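Local coordinates for protein proteasome chaperone 4 (Saccharomyces cerevisiae, PDB 2Z5B) that helps assemble the yeast 20S proteasome, promoting formation of its alpha ring as a heterodimer with a partner chaperone, and takes part in maintaining telomere length, at residues P22-I27 with L135-K140; V45-E50 with P127-A132; Y63-L68 with I106-F111; L88-T91 with I96-M99; R101-I106 with C115-S120. All blocks are in the same frame, centred on the assembly; numbering follows the deposited sequence.

Contact 1 (P22-I27 with L135-K140)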
# COMPACT_ATOMS: atom_id res chain seq x y z
N PRO A 22 12.04 -19.47 10.06
CA PRO A 22 11.79 -18.16 10.62
C PRO A 22 10.31 -17.95 10.93
O PRO A 22 9.44 -18.47 10.23
CB PRO A 22 12.25 -17.22 9.52
CG PRO A 22 12.00 -17.99 8.27
CD PRO A 22 12.35 -19.39 8.62
N THR A 23 10.06 -17.22 12.00
CA THR A 23 8.74 -16.78 12.35
C THR A 23 8.37 -15.62 11.42
O THR A 23 9.22 -14.79 11.12
CB THR A 23 8.74 -16.29 13.79
OG1 THR A 23 9.17 -17.35 14.64
CG2 THR A 23 7.35 -15.85 14.20
N LEU A 24 7.14 -15.60 10.94
CA LEU A 24 6.75 -14.55 9.99
C LEU A 24 5.76 -13.59 10.62
O LEU A 24 4.95 -13.98 11.46
CB LEU A 24 6.14 -15.16 8.71
CG LEU A 24 6.96 -16.25 8.00
CD1 LEU A 24 6.11 -17.01 7.03
CD2 LEU A 24 8.18 -15.66 7.32
N ASP A 25 5.85 -12.34 10.20
CA ASP A 25 4.98 -11.25 10.63
C ASP A 25 4.14 -10.82 9.43
O ASP A 25 4.68 -10.53 8.37
CB ASP A 25 5.88 -10.10 11.06
CG ASP A 25 5.16 -9.07 11.89
OD1 ASP A 25 4.08 -9.39 12.43
OD2 ASP A 25 5.68 -7.95 12.02
N VAL A 26 2.82 -10.78 9.62
CA VAL A 26 1.87 -10.56 8.54
C VAL A 26 0.86 -9.45 8.90
O VAL A 26 0.35 -9.40 10.02
CB VAL A 26 1.11 -11.88 8.22
CG1 VAL A 26 -0.06 -11.64 7.27
CG2 VAL A 26 2.06 -12.97 7.64
N ILE A 27 0.63 -8.55 7.94
CA ILE A 27 -0.58 -7.72 7.91
C ILE A 27 -1.28 -8.02 6.58
O ILE A 27 -0.67 -7.88 5.53
CB ILE A 27 -0.23 -6.21 7.98
CG1 ILE A 27 0.40 -5.87 9.33
CG2 ILE A 27 -1.48 -5.32 7.67
CD1 ILE A 27 1.23 -4.61 9.28
N LEU A 135 9.63 -22.16 -0.17
CA LEU A 135 8.37 -22.92 -0.25
C LEU A 135 7.56 -22.85 1.05
O LEU A 135 6.34 -22.74 1.01
CB LEU A 135 8.65 -24.40 -0.62
CG LEU A 135 7.45 -25.36 -0.65
CD1 LEU A 135 6.66 -25.22 -1.94
CD2 LEU A 135 7.88 -26.85 -0.48
N TYR A 136 8.24 -22.97 2.18
CA TYR A 136 7.60 -22.83 3.49
C TYR A 136 6.86 -21.50 3.61
O TYR A 136 5.72 -21.46 4.06
CB TYR A 136 8.65 -22.91 4.60
CG TYR A 136 8.10 -22.66 5.98
CD1 TYR A 136 7.43 -23.66 6.68
CD2 TYR A 136 8.28 -21.42 6.60
CE1 TYR A 136 6.94 -23.44 7.96
CE2 TYR A 136 7.78 -21.19 7.86
CZ TYR A 136 7.12 -22.21 8.54
OH TYR A 136 6.63 -21.98 9.81
N ILE A 137 7.52 -20.41 3.22
CA ILE A 137 6.92 -19.08 3.40
C ILE A 137 5.65 -18.96 2.56
O ILE A 137 4.60 -18.54 3.04
CB ILE A 137 7.92 -17.94 3.09
CG1 ILE A 137 9.07 -17.92 4.10
CG2 ILE A 137 7.21 -16.59 3.08
CD1 ILE A 137 10.26 -17.08 3.68
N LEU A 138 5.74 -19.35 1.29
CA LEU A 138 4.57 -19.34 0.42
C LEU A 138 3.39 -20.16 0.96
O LEU A 138 2.27 -19.65 1.04
CB LEU A 138 4.94 -19.77 -1.00
CG LEU A 138 5.98 -18.93 -1.73
CD1 LEU A 138 6.52 -19.69 -2.97
CD2 LEU A 138 5.41 -17.57 -2.15
N LYS A 139 3.64 -21.42 1.33
CA LYS A 139 2.54 -22.29 1.82
C LYS A 139 1.91 -21.80 3.12
O LYS A 139 0.69 -21.85 3.28
CB LYS A 139 2.97 -23.76 1.92
CG LYS A 139 3.87 -24.12 3.11
CD LYS A 139 3.07 -24.88 4.19
CE LYS A 139 3.97 -25.78 5.03
NZ LYS A 139 3.23 -26.54 6.09
N LYS A 140 2.72 -21.28 4.03
CA LYS A 140 2.18 -20.77 5.28
C LYS A 140 1.29 -19.56 5.05
O LYS A 140 0.30 -19.37 5.74
CB LYS A 140 3.27 -20.44 6.30
CG LYS A 140 4.04 -21.68 6.85
CD LYS A 140 3.15 -22.76 7.48
CE LYS A 140 3.04 -22.60 8.99
NZ LYS A 140 2.43 -23.80 9.67
O HOH W 1 6.98 -19.34 10.39

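Contact 2 (V45-E50 with P127-A132)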
# COMPACT_ATOMS: atom_id res chain seq x y z
N VAL A 45 4.32 -8.97 4.38
CA VAL A 45 4.93 -10.15 5.02
C VAL A 45 6.44 -9.96 5.20
O VAL A 45 7.09 -9.35 4.37
CB VAL A 45 4.56 -11.49 4.30
CG1 VAL A 45 5.01 -11.50 2.83
CG2 VAL A 45 5.13 -12.73 5.07
N GLY A 46 6.96 -10.45 6.32
CA GLY A 46 8.39 -10.35 6.61
C GLY A 46 8.74 -11.28 7.75
O GLY A 46 7.86 -11.94 8.31
N PHE A 47 10.02 -11.31 8.10
CA PHE A 47 10.44 -12.03 9.29
C PHE A 47 10.07 -11.22 10.52
O PHE A 47 9.85 -10.01 10.44
CB PHE A 47 11.94 -12.33 9.24
CG PHE A 47 12.36 -13.15 8.04
CD1 PHE A 47 11.61 -14.25 7.63
CD2 PHE A 47 13.52 -12.84 7.34
CE1 PHE A 47 11.99 -15.00 6.52
CE2 PHE A 47 13.91 -13.59 6.24
CZ PHE A 47 13.13 -14.68 5.83
N LYS A 48 9.95 -11.90 11.65
CA LYS A 48 9.65 -11.22 12.90
C LYS A 48 10.85 -11.31 13.84
O LYS A 48 11.51 -12.34 13.93
CB LYS A 48 8.45 -11.87 13.57
CG LYS A 48 7.92 -11.08 14.76
CD LYS A 48 7.04 -11.90 15.67
CE LYS A 48 6.17 -12.85 14.90
NZ LYS A 48 5.55 -12.24 13.70
N GLN A 49 11.12 -10.21 14.54
CA GLN A 49 12.08 -10.20 15.63
C GLN A 49 11.34 -9.94 16.95
O GLN A 49 10.39 -9.16 16.99
CB GLN A 49 13.14 -9.12 15.37
CG GLN A 49 14.08 -8.81 16.53
CD GLN A 49 15.51 -9.21 16.27
OE1 GLN A 49 16.34 -8.38 15.89
NE2 GLN A 49 15.82 -10.49 16.46
N GLU A 50 11.77 -10.66 17.99
CA GLU A 50 11.52 -10.39 19.43
C GLU A 50 10.33 -11.13 20.02
O GLU A 50 10.52 -12.06 20.80
CB GLU A 50 11.53 -8.89 19.79
CG GLU A 50 10.17 -8.23 19.98
CD GLU A 50 10.28 -6.72 20.12
OE1 GLU A 50 9.81 -6.01 19.21
OE2 GLU A 50 10.88 -6.25 21.13
N PRO A 127 18.73 -12.05 3.06
CA PRO A 127 17.77 -12.65 2.11
C PRO A 127 18.04 -14.10 1.65
O PRO A 127 17.15 -14.70 1.04
CB PRO A 127 17.79 -11.68 0.92
CG PRO A 127 18.31 -10.40 1.46
CD PRO A 127 19.33 -10.83 2.51
N SER A 128 19.21 -14.67 1.94
CA SER A 128 19.40 -16.13 1.74
C SER A 128 18.37 -16.98 2.49
O SER A 128 18.07 -18.10 2.07
CB SER A 128 20.83 -16.58 2.10
OG SER A 128 20.95 -16.90 3.48
N MET A 129 17.86 -16.44 3.60
CA MET A 129 16.76 -17.05 4.36
C MET A 129 15.48 -17.21 3.53
O MET A 129 14.72 -18.15 3.74
CB MET A 129 16.44 -16.19 5.60
CG MET A 129 16.83 -16.77 6.95
SD MET A 129 15.73 -16.16 8.28
CE MET A 129 16.98 -15.76 9.51
N LEU A 130 15.23 -16.28 2.61
CA LEU A 130 14.05 -16.36 1.73
C LEU A 130 14.21 -17.52 0.76
O LEU A 130 13.25 -18.23 0.47
CB LEU A 130 13.84 -15.05 0.96
CG LEU A 130 13.21 -13.86 1.72
CD1 LEU A 130 14.19 -13.23 2.69
CD2 LEU A 130 12.72 -12.81 0.75
N VAL A 131 15.44 -17.72 0.29
CA VAL A 131 15.77 -18.83 -0.63
C VAL A 131 15.61 -20.17 0.08
O VAL A 131 14.97 -21.08 -0.43
CB VAL A 131 17.20 -18.67 -1.19
CG1 VAL A 131 17.55 -19.81 -2.14
CG2 VAL A 131 17.33 -17.33 -1.90
N ALA A 132 16.16 -20.26 1.29
CA ALA A 132 16.19 -21.50 2.06
C ALA A 132 14.80 -21.93 2.53
O ALA A 132 14.53 -23.13 2.67
CB ALA A 132 17.13 -21.35 3.25

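Contact 3 (Y63-L68 with I106-F111)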
# COMPACT_ATOMS: atom_id res chain seq x y z
N TYR A 63 4.64 -5.91 -5.05
CA TYR A 63 4.33 -6.66 -6.27
C TYR A 63 2.83 -6.77 -6.46
O TYR A 63 2.13 -7.01 -5.50
CB TYR A 63 4.92 -8.07 -6.19
CG TYR A 63 5.41 -8.56 -7.54
CD1 TYR A 63 4.53 -9.15 -8.45
CD2 TYR A 63 6.73 -8.41 -7.90
CE1 TYR A 63 5.00 -9.57 -9.72
CE2 TYR A 63 7.20 -8.85 -9.13
CZ TYR A 63 6.33 -9.42 -10.03
OH TYR A 63 6.82 -9.84 -11.26
N TYR A 64 2.36 -6.64 -7.70
CA TYR A 64 0.95 -6.74 -8.04
C TYR A 64 0.68 -7.89 -9.00
O TYR A 64 1.43 -8.07 -9.96
CB TYR A 64 0.52 -5.42 -8.70
CG TYR A 64 -0.93 -5.39 -9.16
CD1 TYR A 64 -1.96 -5.40 -8.24
CD2 TYR A 64 -1.25 -5.31 -10.53
CE1 TYR A 64 -3.29 -5.36 -8.64
CE2 TYR A 64 -2.60 -5.27 -10.93
CZ TYR A 64 -3.60 -5.27 -9.98
OH TYR A 64 -4.93 -5.25 -10.34
N ALA A 65 -0.41 -8.65 -8.76
CA ALA A 65 -0.91 -9.63 -9.74
C ALA A 65 -2.43 -9.65 -9.81
O ALA A 65 -3.11 -9.30 -8.85
CB ALA A 65 -0.38 -11.02 -9.45
N ILE A 66 -2.95 -10.08 -10.95
CA ILE A 66 -4.38 -10.13 -11.20
C ILE A 66 -4.64 -11.20 -12.28
O ILE A 66 -3.81 -11.38 -13.18
CB ILE A 66 -4.92 -8.69 -11.61
CG1 ILE A 66 -6.45 -8.68 -11.79
CG2 ILE A 66 -4.19 -8.15 -12.85
CD1 ILE A 66 -7.07 -7.29 -11.92
N PRO A 67 -5.76 -11.95 -12.16
CA PRO A 67 -6.11 -12.88 -13.24
C PRO A 67 -6.32 -12.10 -14.53
O PRO A 67 -6.97 -11.06 -14.51
CB PRO A 67 -7.42 -13.51 -12.76
CG PRO A 67 -7.44 -13.28 -11.26
CD PRO A 67 -6.75 -11.98 -11.07
N LEU A 68 -5.75 -12.58 -15.64
CA LEU A 68 -5.86 -11.87 -16.92
C LEU A 68 -7.26 -12.00 -17.53
O LEU A 68 -7.79 -11.03 -18.07
CB LEU A 68 -4.78 -12.35 -17.91
CG LEU A 68 -4.36 -11.62 -19.21
CD1 LEU A 68 -5.51 -11.30 -20.18
CD2 LEU A 68 -3.55 -10.35 -18.97
N ILE A 106 0.94 -16.53 -6.93
CA ILE A 106 0.28 -17.71 -6.39
C ILE A 106 -1.00 -17.36 -5.60
O ILE A 106 -2.03 -18.06 -5.72
CB ILE A 106 1.25 -18.58 -5.54
CG1 ILE A 106 2.33 -19.19 -6.43
CG2 ILE A 106 0.49 -19.73 -4.86
CD1 ILE A 106 3.67 -19.40 -5.74
N ILE A 107 -0.97 -16.27 -4.83
CA ILE A 107 -2.17 -15.84 -4.12
C ILE A 107 -3.28 -15.49 -5.11
O ILE A 107 -4.42 -15.93 -4.94
CB ILE A 107 -1.91 -14.66 -3.16
CG1 ILE A 107 -0.99 -15.09 -2.02
CG2 ILE A 107 -3.23 -14.12 -2.58
CD1 ILE A 107 -0.46 -13.95 -1.17
N SER A 108 -2.95 -14.73 -6.15
CA SER A 108 -3.92 -14.33 -7.15
C SER A 108 -4.53 -15.55 -7.86
O SER A 108 -5.75 -15.63 -8.03
CB SER A 108 -3.28 -13.38 -8.16
OG SER A 108 -4.25 -12.89 -9.06
N GLU A 109 -3.69 -16.50 -8.25
CA GLU A 109 -4.17 -17.78 -8.80
C GLU A 109 -5.06 -18.51 -7.80
O GLU A 109 -6.18 -18.92 -8.12
CB GLU A 109 -3.00 -18.66 -9.24
CG GLU A 109 -2.35 -18.21 -10.53
CD GLU A 109 -1.05 -18.93 -10.86
OE1 GLU A 109 -0.07 -18.79 -10.09
OE2 GLU A 109 -1.02 -19.61 -11.92
N ARG A 110 -4.57 -18.65 -6.57
CA ARG A 110 -5.25 -19.45 -5.58
C ARG A 110 -6.66 -18.93 -5.31
O ARG A 110 -7.60 -19.71 -5.15
CB ARG A 110 -4.43 -19.53 -4.28
CG ARG A 110 -5.00 -20.45 -3.20
CD ARG A 110 -5.33 -21.86 -3.72
NE ARG A 110 -5.90 -22.72 -2.68
CZ ARG A 110 -7.15 -22.65 -2.24
NH1 ARG A 110 -8.00 -21.76 -2.73
NH2 ARG A 110 -7.56 -23.49 -1.29
N PHE A 111 -6.82 -17.61 -5.29
CA PHE A 111 -8.07 -17.04 -4.84
C PHE A 111 -8.84 -16.29 -5.91
O PHE A 111 -9.91 -15.75 -5.64
CB PHE A 111 -7.83 -16.19 -3.58
CG PHE A 111 -7.24 -16.97 -2.45
CD1 PHE A 111 -8.02 -17.91 -1.75
CD2 PHE A 111 -5.91 -16.82 -2.10
CE1 PHE A 111 -7.48 -18.65 -0.72
CE2 PHE A 111 -5.36 -17.56 -1.08
CZ PHE A 111 -6.14 -18.47 -0.38

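Contact 4 (L88-T91 with I96-M99)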
# COMPACT_ATOMS: atom_id res chain seq x y z
N LEU A 88 5.52 -3.27 -8.59
CA LEU A 88 5.13 -1.87 -8.46
C LEU A 88 6.26 -1.06 -7.84
O LEU A 88 6.52 0.07 -8.24
CB LEU A 88 3.83 -1.74 -7.67
CG LEU A 88 2.60 -2.45 -8.27
CD1 LEU A 88 1.36 -2.07 -7.51
CD2 LEU A 88 2.41 -2.13 -9.75
N LEU A 89 6.94 -1.63 -6.85
CA LEU A 89 8.21 -1.09 -6.40
C LEU A 89 9.20 -2.23 -6.52
O LEU A 89 9.14 -3.18 -5.75
CB LEU A 89 8.13 -0.59 -4.94
CG LEU A 89 9.43 0.05 -4.40
CD1 LEU A 89 9.69 1.39 -5.04
CD2 LEU A 89 9.38 0.21 -2.90
N ASP A 90 10.08 -2.14 -7.51
CA ASP A 90 11.01 -3.23 -7.82
C ASP A 90 12.19 -3.25 -6.85
O ASP A 90 12.47 -2.25 -6.18
CB ASP A 90 11.49 -3.10 -9.27
CG ASP A 90 11.86 -4.44 -9.89
OD1 ASP A 90 11.86 -5.47 -9.17
OD2 ASP A 90 12.17 -4.47 -11.11
N THR A 91 12.85 -4.40 -6.73
CA THR A 91 14.12 -4.51 -6.01
C THR A 91 15.17 -5.10 -6.95
O THR A 91 14.84 -5.87 -7.84
CB THR A 91 14.02 -5.40 -4.73
OG1 THR A 91 15.33 -5.61 -4.18
CG2 THR A 91 13.39 -6.76 -5.02
N ILE A 96 14.67 -11.39 -2.98
CA ILE A 96 13.47 -10.68 -2.54
C ILE A 96 12.41 -10.64 -3.65
O ILE A 96 11.27 -11.00 -3.41
CB ILE A 96 13.80 -9.26 -2.03
CG1 ILE A 96 14.74 -9.36 -0.82
CG2 ILE A 96 12.52 -8.49 -1.67
CD1 ILE A 96 15.42 -8.06 -0.43
N ARG A 97 12.81 -10.22 -4.87
CA ARG A 97 11.87 -10.16 -6.02
C ARG A 97 11.16 -11.47 -6.32
O ARG A 97 9.93 -11.48 -6.56
CB ARG A 97 12.57 -9.67 -7.30
CG ARG A 97 11.62 -8.99 -8.30
CD ARG A 97 12.28 -8.70 -9.65
NE ARG A 97 13.58 -8.06 -9.47
CZ ARG A 97 14.76 -8.66 -9.63
NH1 ARG A 97 14.83 -9.94 -9.99
NH2 ARG A 97 15.86 -7.97 -9.41
N ASP A 98 11.92 -12.57 -6.33
CA ASP A 98 11.35 -13.92 -6.52
C ASP A 98 10.23 -14.17 -5.53
O ASP A 98 9.15 -14.62 -5.91
CB ASP A 98 12.41 -15.03 -6.37
CG ASP A 98 13.33 -15.14 -7.58
OD1 ASP A 98 13.12 -14.38 -8.57
OD2 ASP A 98 14.26 -15.97 -7.53
N MET A 99 10.49 -13.88 -4.26
CA MET A 99 9.51 -14.16 -3.21
C MET A 99 8.22 -13.36 -3.40
O MET A 99 7.13 -13.93 -3.31
CB MET A 99 10.09 -13.86 -1.83
CG MET A 99 9.08 -13.98 -0.70
SD MET A 99 8.33 -15.63 -0.63
CE MET A 99 9.72 -16.44 0.14

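Contact 5 (R101-I106 with C115-S120)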
# COMPACT_ATOMS: atom_id res chain seq x y z
N ARG A 101 7.15 -11.82 -6.11
CA ARG A 101 6.52 -12.24 -7.37
C ARG A 101 5.72 -13.51 -7.18
O ARG A 101 4.55 -13.55 -7.53
CB ARG A 101 7.55 -12.46 -8.48
CG ARG A 101 6.95 -12.98 -9.79
CD ARG A 101 8.02 -13.00 -10.89
NE ARG A 101 9.24 -13.72 -10.48
CZ ARG A 101 9.45 -15.03 -10.58
NH1 ARG A 101 8.52 -15.84 -11.08
NH2 ARG A 101 10.60 -15.54 -10.19
N HIS A 102 6.37 -14.55 -6.64
CA HIS A 102 5.69 -15.82 -6.38
C HIS A 102 4.50 -15.66 -5.45
O HIS A 102 3.44 -16.22 -5.71
CB HIS A 102 6.65 -16.85 -5.78
CG HIS A 102 7.60 -17.43 -6.78
ND1 HIS A 102 8.88 -17.81 -6.45
CD2 HIS A 102 7.47 -17.68 -8.11
CE1 HIS A 102 9.50 -18.26 -7.53
NE2 HIS A 102 8.67 -18.20 -8.55
N MET A 103 4.70 -14.91 -4.37
CA MET A 103 3.62 -14.66 -3.41
C MET A 103 2.40 -14.06 -4.07
O MET A 103 1.31 -14.59 -3.95
CB MET A 103 4.10 -13.78 -2.25
CG MET A 103 3.11 -13.71 -1.09
SD MET A 103 2.94 -15.28 -0.22
CE MET A 103 4.45 -15.27 0.73
N ALA A 104 2.58 -12.95 -4.77
CA ALA A 104 1.46 -12.26 -5.39
C ALA A 104 0.81 -13.15 -6.44
O ALA A 104 -0.40 -13.26 -6.47
CB ALA A 104 1.91 -10.95 -6.00
N THR A 105 1.62 -13.78 -7.29
CA THR A 105 1.11 -14.59 -8.40
C THR A 105 0.36 -15.82 -7.90
O THR A 105 -0.73 -16.12 -8.38
CB THR A 105 2.25 -15.01 -9.37
OG1 THR A 105 2.97 -13.84 -9.78
CG2 THR A 105 1.65 -15.62 -10.65
N ILE A 106 0.94 -16.53 -6.93
CA ILE A 106 0.28 -17.71 -6.39
C ILE A 106 -1.00 -17.36 -5.60
O ILE A 106 -2.03 -18.06 -5.72
CB ILE A 106 1.25 -18.58 -5.54
CG1 ILE A 106 2.33 -19.19 -6.43
CG2 ILE A 106 0.49 -19.73 -4.86
CD1 ILE A 106 3.67 -19.40 -5.74
N CYS A 115 -4.02 -9.14 -6.22
CA CYS A 115 -3.22 -9.24 -5.00
C CYS A 115 -2.07 -8.25 -5.07
O CYS A 115 -1.41 -8.13 -6.11
CB CYS A 115 -2.62 -10.67 -4.86
SG CYS A 115 -1.75 -10.96 -3.28
N TYR A 116 -1.85 -7.55 -3.95
CA TYR A 116 -0.72 -6.68 -3.76
C TYR A 116 0.10 -7.32 -2.65
O TYR A 116 -0.43 -7.66 -1.59
CB TYR A 116 -1.17 -5.29 -3.29
CG TYR A 116 -1.96 -4.51 -4.31
CD1 TYR A 116 -3.32 -4.77 -4.53
CD2 TYR A 116 -1.37 -3.47 -5.03
CE1 TYR A 116 -4.05 -4.04 -5.44
CE2 TYR A 116 -2.11 -2.72 -5.94
CZ TYR A 116 -3.44 -3.03 -6.14
OH TYR A 116 -4.18 -2.32 -7.05
N VAL A 117 1.40 -7.49 -2.90
CA VAL A 117 2.26 -8.09 -1.88
C VAL A 117 3.44 -7.18 -1.55
O VAL A 117 4.14 -6.72 -2.44
CB VAL A 117 2.79 -9.48 -2.32
CG1 VAL A 117 3.94 -9.94 -1.46
CG2 VAL A 117 1.69 -10.50 -2.24
N THR A 118 3.66 -6.93 -0.27
CA THR A 118 4.86 -6.27 0.17
C THR A 118 5.77 -7.25 0.88
O THR A 118 5.31 -7.94 1.78
CB THR A 118 4.52 -5.17 1.21
OG1 THR A 118 3.72 -4.15 0.58
CG2 THR A 118 5.78 -4.55 1.76
N TRP A 119 7.06 -7.26 0.52
CA TRP A 119 8.04 -7.95 1.33
C TRP A 119 8.74 -6.92 2.23
O TRP A 119 9.33 -5.96 1.76
CB TRP A 119 9.06 -8.81 0.53
CG TRP A 119 9.99 -9.50 1.53
CD1 TRP A 119 11.17 -9.02 1.98
CD2 TRP A 119 9.73 -10.71 2.27
NE1 TRP A 119 11.69 -9.87 2.94
CE2 TRP A 119 10.82 -10.92 3.13
CE3 TRP A 119 8.68 -11.65 2.27
CZ2 TRP A 119 10.91 -12.03 3.98
CZ3 TRP A 119 8.76 -12.75 3.12
CH2 TRP A 119 9.87 -12.94 3.96
N SER A 120 8.57 -7.13 3.53
CA SER A 120 9.11 -6.27 4.57
C SER A 120 10.39 -6.89 5.10
O SER A 120 10.37 -8.02 5.59
CB SER A 120 8.07 -6.15 5.71
OG SER A 120 8.66 -5.56 6.87

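Contact 1 (P22-I27 with L135-K140)
Leu-24 meets Ile-137 with both of its methyls, one for each branch of the isoleucine. Its CD2 lies 4.0 Å from Ile-137 CG1, and its CD1 lies 4.1 Å from Ile-137 CG2, the two side chains crossing at a slant. The leucine reaches the helix because its CG stands anti to the carbonyl carbon, beside the backbone N (chi1 -52°). Ile-137 has its CG1 placed in the same way, while CG2 lies opposite the backbone N, and the pair of branches offers the strand a broad apolar surface. This is the packing of an alpha/beta fold: helix 134-149 lies against a six-stranded mixed sheet, in which strand 24-31 runs between strands 6-13 and 41-47. Phe-47 of the latter strand touches Pro-22, Leu-24 and Ile-137, and Met-99 and Met-103 of helix 94-111 also reach Ile-137. On the partner chain YLR021W, Met-1 packs against Asp-25 and Ile-27. One residue before Ile-137, Tyr-136 leans out toward the loop, its CG anti to the backbone N (chi1 175°). Its CE2 comes within 4.0 Å of Pro-22 O, which approaches the ring obliquely. Polar contact here is indirect: a water sits 2.6 Å from Pro-22 O and, at the ring edge and in its plane, 2.7 Å from Tyr-136 OH, linking the loop to the helix. One face of the tyrosine is backed from within the helix by Lys-140, whose CG rides 3.5 Å above the ring plane, displaced toward the rim.

Contact 2 (V45-E50 with P127-A132)
The ring of Phe-47 receives Met-129 over one face and Leu-130 on the other side of its plane, a Met-aromatic contact joined to ordinary apolar packing. It ties the end of strand 41-47, in the central sheet of this alpha/beta fold, to the short helix 128-132 that precedes the long C-terminal helix. Met-129 SD stands 4.0 Å from the ring centroid and 20° off the normal, displaced toward the rim rather than over the middle, where the sulfur can interact with the pi cloud. The same side chain also touches nearer its root, with Met-129 CB 3.6 Å from Phe-47 CZ: the methionine starts beside CZ and CE2 and brings its sulfur over the rim, the chain bent at chi3 (-135°). Leu-130 comes from the helix residue next in sequence and meets the far end of the ring at a slant, neither squarely over a face nor at an edge. Its CD1 is 3.6 Å from both CE2 and CZ of Phe-47. The phenyl ring reaches between the two because its CG lies anti to the carbonyl carbon (chi1 -59°), carrying it off the strand toward the helix. Trp-119 makes an edge-to-face contact with Phe-47 and also packs on Leu-130, which touches Met-99 of helix 94-111 as well. Phe-47 and Leu-130 are buried, whereas Met-129 lies at the exposed margin. Ser-128 OG is hydrogen-bonded to Asp-126 OD2, and the backbone bond from Leu-130 N to Pro-127 O measures 2.9 Å.

Contact 3 (Y63-L68 with I106-F111)
Ser-108 packs on the strand at Ala-65, Ile-66 and Pro-67. The helix belongs to a beta-alpha-beta crossover from strand 83-87 to the parallel strand 115-121, and it passes over strand 58-67, which lies between them in the sheet. Ser-108 CB rests 4.0 Å from Ala-65 CB, methyl against methylene. Its OG points on toward the end of the strand, 3.5 Å from Ile-66 CA, the part of that residue that joins the contact, and 3.3 Å from Pro-67 CD, beside the proline ring. These are packing contacts; the hydroxyl spends its hydrogen bond on Arg-113 O, in the turn after the helix. With OG anti to the backbone N (chi1 -175°), one side chain can both border the strand and hold that turn.

An alanine facing a serine lets the backbones draw close: Ile-66 and Ser-108 have their CA atoms 5.9 Å apart, and the axes of strand 63-67 and helix 106-111 approach to 7.4 Å at an angle of 25°. Farther out, Ala-104 packs on Ala-65, Asn-112 on Pro-67 and Val-83 on Ser-108. Other faces of the helix carry Ile-106 and Ile-107, which rest on Leu-142 and Leu-145 of helix 134-149. The strand itself is fixed within the sheet by its backbone, Ala-65 O lying 2.8 Å from Cys-115 N.

Contact 4 (L88-T91 with I96-M99)
Arg-97 reaches back from the first turn of helix 94-111 to Asp-90 and Thr-91, tying down the loop by which the beta-alpha-beta crossover leaves strand 83-87. Thr-91 O is gripped twice: Arg-97 NH2 donates to it over 2.8 Å, with an N-H...O angle of 140°, and Arg-97 NE adds a weak bond of 3.0 Å. NE also forms a salt bridge with Asp-90 OD1, 3.1 Å away in the guanidinium plane; the hydrogen bond within this salt bridge is weak, and the carboxylate and guanidinium planes stand 80° apart. OD1 has a second, weak donor in Thr-91 N. NH1 makes a salt bridge with Asp-94 OD1, so the arginine serves two carboxylates and one carbonyl. A methionine in place of Arg-97 would probably leave both aspartates without their countercharge and Thr-91 O without either side-chain donor, setting the loop free to shift.

The hydroxyl of Thr-91 accepts from Asp-93 N, while its methyl faces the helix. Before it, Leu-88 and Leu-89 form a classic beta bulge opposite Tyr-62, and Leu-88 O accepts a hydrogen bond from Lys-100 of the partner chain YLR021W. Thr-91 CG2 packs 3.9 Å from Ile-96 CG2 and 3.5 Å from Arg-97 N.

Contact 5 (R101-I106 with C115-S120)
Cys-115 opens the strand with its side chain turned to the helix, its CB 3.8 Å from Ala-104 O. The sulfur, anti to the backbone N (chi1 -174°), comes within 4.1 Å of Ala-104 CA. Tyr-116 points to the opposite face of the sheet, where it packs on Leu-101 of the partner chain YLR021W. Val-117 is the main point of contact. Its CG2 presses on the helix backbone, 3.6 Å from Ala-104 CA, and also lies 3.8 Å from Ala-104 CB and 3.7 Å from Met-103 CG. Its CG1, placed opposite the backbone N (chi1 166°), follows the root of Met-103, 3.9 Å from CB and CG alike. The methionine, bent at chi2 and chi3, crosses the valine at about a right angle. Cutting Val-117 back to an alanine would probably open a gap beneath Ala-104 and take away the valine methyls on which CB and CG of Met-103 rest. Thr-118 again faces the partner, touching its Leu-39. Trp-119 returns to the helix side but serves an earlier turn, packing on Ile-96 and Met-99, with its NE1 bonded to Glu-125.

The small side chain of Ala-104 allows its CA and that of Val-117 to lie 5.5 Å apart, with the helix running nearly antiparallel to the strand at 157°. Together they form the second half of the beta-alpha-beta crossover, in which helix 94-111 returns into strand 115-121. That strand lies between 41-47, parallel to it, and the antiparallel 58-67, while Leu-138 and Cys-141 of helix 134-149 flank Met-103 on the helical layer.

Contact 5 lies deepest, its centre about 4 Å from the centre of the chain, and is buried van der Waals packing without a hydrogen bond across it; contact 2 is buried, bar one exposed residue, and contacts 1, 3 and 4 partly so. Contact 3 uses the same helix, 94-111, and shares Ile-106, but there a serine replaces the larger groups. Contact 4 binds that helix's beginning with charge, where the loop is partly exposed. Contacts 1 and 2 lie at neighbouring strands, 24-31 and 41-47, about 8 Å apart between centres; Phe-47 CE1 meets Pro-22 CG. Contact 1 adds a water bridge, contact 2 a Met-aromatic contact. Met-99 packs contact 4 against contacts 1, 2 and 5.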